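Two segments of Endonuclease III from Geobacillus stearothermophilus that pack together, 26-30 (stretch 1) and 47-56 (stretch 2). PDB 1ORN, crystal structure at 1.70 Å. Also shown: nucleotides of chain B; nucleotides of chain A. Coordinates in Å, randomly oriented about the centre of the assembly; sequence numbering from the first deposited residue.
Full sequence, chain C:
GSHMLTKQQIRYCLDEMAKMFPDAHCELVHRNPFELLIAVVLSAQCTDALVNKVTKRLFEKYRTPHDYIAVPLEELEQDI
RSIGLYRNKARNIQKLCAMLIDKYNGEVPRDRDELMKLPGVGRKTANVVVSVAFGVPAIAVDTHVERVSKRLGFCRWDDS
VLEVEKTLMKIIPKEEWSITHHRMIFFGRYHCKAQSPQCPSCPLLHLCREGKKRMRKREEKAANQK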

# COMPACT_ATOMS: atom_id res chain seq x y z
N CYS C 26 2.84 -8.66 -1.82
CA CYS C 26 3.20 -7.34 -2.30
C CYS C 26 3.65 -7.55 -3.74
O CYS C 26 4.53 -8.38 -4.00
CB CYS C 26 4.36 -6.76 -1.48
SG CYS C 26 5.03 -5.21 -2.15
N GLU C 27 3.05 -6.83 -4.68
CA GLU C 27 3.41 -7.00 -6.08
C GLU C 27 4.50 -6.08 -6.62
O GLU C 27 4.80 -6.10 -7.82
CB GLU C 27 2.15 -6.90 -6.96
CG GLU C 27 1.06 -7.88 -6.56
CD GLU C 27 0.05 -8.15 -7.67
OE1 GLU C 27 0.40 -8.88 -8.62
OE2 GLU C 27 -1.08 -7.63 -7.59
N LEU C 28 5.10 -5.26 -5.75
CA LEU C 28 6.16 -4.36 -6.19
C LEU C 28 7.49 -5.11 -6.20
O LEU C 28 7.89 -5.69 -5.18
CB LEU C 28 6.26 -3.15 -5.27
CG LEU C 28 5.09 -2.16 -5.29
CD1 LEU C 28 5.32 -1.12 -4.21
CD2 LEU C 28 4.97 -1.50 -6.66
N VAL C 29 8.17 -5.09 -7.33
CA VAL C 29 9.45 -5.78 -7.47
C VAL C 29 10.57 -5.02 -6.77
O VAL C 29 10.78 -3.83 -7.01
CB VAL C 29 9.81 -5.97 -8.96
CG1 VAL C 29 11.16 -6.65 -9.10
CG2 VAL C 29 8.72 -6.80 -9.65
N HIS C 30 11.28 -5.72 -5.88
CA HIS C 30 12.39 -5.12 -5.13
C HIS C 30 13.33 -6.21 -4.63
O HIS C 30 12.91 -7.35 -4.39
CB HIS C 30 11.86 -4.34 -3.93
CG HIS C 30 11.19 -5.20 -2.91
ND1 HIS C 30 9.94 -5.74 -3.10
CD2 HIS C 30 11.59 -5.61 -1.68
CE1 HIS C 30 9.60 -6.45 -2.04
NE2 HIS C 30 10.59 -6.39 -1.16
N THR C 47 -0.18 2.72 -10.71
CA THR C 47 -0.37 1.27 -10.78
C THR C 47 0.95 0.51 -10.58
O THR C 47 2.02 1.00 -10.95
CB THR C 47 -0.96 0.85 -12.15
OG1 THR C 47 0.01 1.09 -13.18
CG2 THR C 47 -2.22 1.66 -12.46
N ASP C 48 0.86 -0.67 -9.98
CA ASP C 48 2.05 -1.49 -9.74
C ASP C 48 2.76 -1.78 -11.05
O ASP C 48 3.99 -1.68 -11.13
CB ASP C 48 1.66 -2.82 -9.09
CG ASP C 48 1.22 -2.64 -7.65
OD1 ASP C 48 0.72 -3.62 -7.06
OD2 ASP C 48 1.39 -1.53 -7.10
N ALA C 49 1.99 -2.12 -12.08
CA ALA C 49 2.55 -2.42 -13.39
C ALA C 49 3.49 -1.32 -13.87
O ALA C 49 4.60 -1.60 -14.32
CB ALA C 49 1.43 -2.64 -14.40
N LEU C 50 3.05 -0.07 -13.78
CA LEU C 50 3.88 1.04 -14.23
C LEU C 50 5.07 1.28 -13.32
O LEU C 50 6.14 1.68 -13.78
CB LEU C 50 3.06 2.33 -14.33
CG LEU C 50 2.70 2.80 -15.74
CD1 LEU C 50 3.98 3.12 -16.51
CD2 LEU C 50 1.90 1.72 -16.46
N VAL C 51 4.90 1.05 -12.02
CA VAL C 51 6.01 1.24 -11.11
C VAL C 51 7.10 0.21 -11.41
O VAL C 51 8.28 0.54 -11.46
CB VAL C 51 5.58 1.09 -9.64
CG1 VAL C 51 6.82 1.09 -8.74
CG2 VAL C 51 4.65 2.24 -9.25
N ASN C 52 6.69 -1.04 -11.61
CA ASN C 52 7.65 -2.11 -11.90
C ASN C 52 8.36 -1.91 -13.23
O ASN C 52 9.55 -2.23 -13.36
CB ASN C 52 6.96 -3.47 -11.86
CG ASN C 52 6.50 -3.85 -10.47
OD1 ASN C 52 7.16 -3.53 -9.48
ND2 ASN C 52 5.38 -4.56 -10.39
N LYS C 53 7.65 -1.40 -14.23
CA LYS C 53 8.27 -1.17 -15.53
C LYS C 53 9.33 -0.08 -15.40
O LYS C 53 10.42 -0.18 -15.98
CB LYS C 53 7.22 -0.75 -16.56
CG LYS C 53 6.69 0.67 -16.40
N VAL C 54 9.03 0.96 -14.62
CA VAL C 54 9.96 2.07 -14.41
C VAL C 54 11.16 1.69 -13.54
O VAL C 54 12.30 1.96 -13.91
CB VAL C 54 9.24 3.28 -13.78
CG1 VAL C 54 10.25 4.35 -13.39
CG2 VAL C 54 8.24 3.86 -14.77
N THR C 55 10.91 1.06 -12.39
CA THR C 55 12.02 0.70 -11.52
C THR C 55 12.93 -0.35 -12.15
O THR C 55 14.08 -0.49 -11.75
CB THR C 55 11.54 0.21 -10.13
OG1 THR C 55 10.79 -1.00 -10.27
CG2 THR C 55 10.67 1.27 -9.49
N LYS C 56 12.41 -1.07 -13.14
CA LYS C 56 13.21 -2.08 -13.82
C LYS C 56 14.53 -1.43 -14.21
O LYS C 56 15.61 -1.95 -13.90
CB LYS C 56 12.48 -2.58 -15.07
CG LYS C 56 13.23 -3.66 -15.85
P DA B 6 -8.71 2.61 -7.62
OP1 DA B 6 -9.15 1.26 -7.19
OP2 DA B 6 -8.87 3.76 -6.70
O5' DA B 6 -7.19 2.51 -8.08
C5' DA B 6 -6.79 1.51 -9.02
C4' DA B 6 -5.34 1.68 -9.40
O4' DA B 6 -5.15 2.89 -10.18
C3' DA B 6 -4.35 1.77 -8.23
O3' DA B 6 -3.17 1.05 -8.58
C2' DA B 6 -4.02 3.26 -8.17
C1' DA B 6 -4.08 3.64 -9.64
N9 DA B 6 -4.35 5.05 -9.92
C8 DA B 6 -5.23 5.89 -9.27
N7 DA B 6 -5.28 7.09 -9.77
C5 DA B 6 -4.37 7.06 -10.82
C6 DA B 6 -3.96 8.02 -11.76
N6 DA B 6 -4.45 9.27 -11.80
N1 DA B 6 -3.03 7.66 -12.67
C2 DA B 6 -2.55 6.41 -12.63
N3 DA B 6 -2.85 5.42 -11.80
C4 DA B 6 -3.78 5.81 -10.91
P DG A 8 3.35 8.53 -19.92
OP1 DG A 8 4.66 7.87 -20.19
OP2 DG A 8 2.73 9.39 -20.95
O5' DG A 8 2.32 7.39 -19.49
C5' DG A 8 2.64 6.50 -18.43
C4' DG A 8 1.58 5.45 -18.29
O4' DG A 8 0.45 5.95 -17.53
C3' DG A 8 1.01 4.93 -19.61
O3' DG A 8 0.92 3.51 -19.54
C2' DG A 8 -0.36 5.57 -19.69
C1' DG A 8 -0.76 5.70 -18.22
N9 DG A 8 -1.68 6.79 -17.92
C8 DG A 8 -1.65 8.06 -18.43
N7 DG A 8 -2.61 8.83 -17.96
C5 DG A 8 -3.31 8.00 -17.09
C6 DG A 8 -4.44 8.27 -16.28
O6 DG A 8 -5.08 9.32 -16.16
N1 DG A 8 -4.83 7.15 -15.55
C2 DG A 8 -4.20 5.93 -15.59
N2 DG A 8 -4.72 4.97 -14.80
N3 DG A 8 -3.14 5.67 -16.33
C4 DG A 8 -2.75 6.74 -17.06
O HOH W 1 -0.44 -5.12 -9.22
O HOH W 2 9.07 -1.90 -8.30
O HOH W 3 11.84 -3.22 -9.94

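Residues 26-30 form a loop without regular secondary structure, and they lie against one side of a helix that begins at Asp 48 and runs on past Lys 56. The two backbones come nearest at Val 29 and Asn 52, whose CA atoms are 6.0 Å apart, and at Leu 28 and Asp 48, with 6.1 Å between CA atoms. Successive loop residues thus pair with helix residues one turn apart. Within the helix, Asn 52 N bonds to Asp 48 O (2.8 Å) and Thr 55 N to Val 51 O (2.8 Å). Thr 47 is the N-cap: its OG1 accepts a weak bond from Leu 50 N at 3.3 Å, while its CB points away from the loop.

Asn 52 is the polar centre of the contact. Its amide has both a donor and an acceptor, and the loop backbone matches both: Asn 52 ND2 donates to Glu 27 O (3.1 Å, 158°), and Val 29 N donates to Asn 52 OD1 (2.8 Å, 174°). One side chain, with chi1 in the m well, therefore spans Leu 28 and satisfies a carbonyl and an amide of the loop. These are the only direct hydrogen bonds between the stretches.

Leu 28 buries the most area. Its CB points sideways, but the m,t rotamer brings the end of the side chain nearer the helix, so that Leu 28 CD2 lies 3.8 Å from Val 51 CG1 and 3.6 Å from Asp 48 OD2. Its own backbone is held locally: Leu 28 O accepts from His 30 ND1 at 2.9 Å, and Leu 28 N makes a weak bond to Cys 26 SG at 3.6 Å. Val 29 points toward the helix and sets CG2 3.6 Å from Asn 52 OD1.

At the Asp 48 end two like charges approach, Glu 27 OE2 and Asp 48 OD1 being 4.4 Å apart. Water 1 bridges them from one side and donates to both, its O at 2.9 Å from Asp 48 OD1 and, weakly, at 3.1 Å from Glu 27 OE2, which also bonds elsewhere in the structure.

Val 29 O and Thr 55 OG1 are 4.3 Å apart, too far for a direct hydrogen bond, and two waters bridge them. The O of water 2 donates to Val 29 O (2.9 Å) and Asn 52 OD1 (2.8 Å) and accepts from Thr 55 OG1 (2.8 Å); that of water 3 donates to Val 29 O (3.2 Å) and Thr 55 OG1 (2.5 Å).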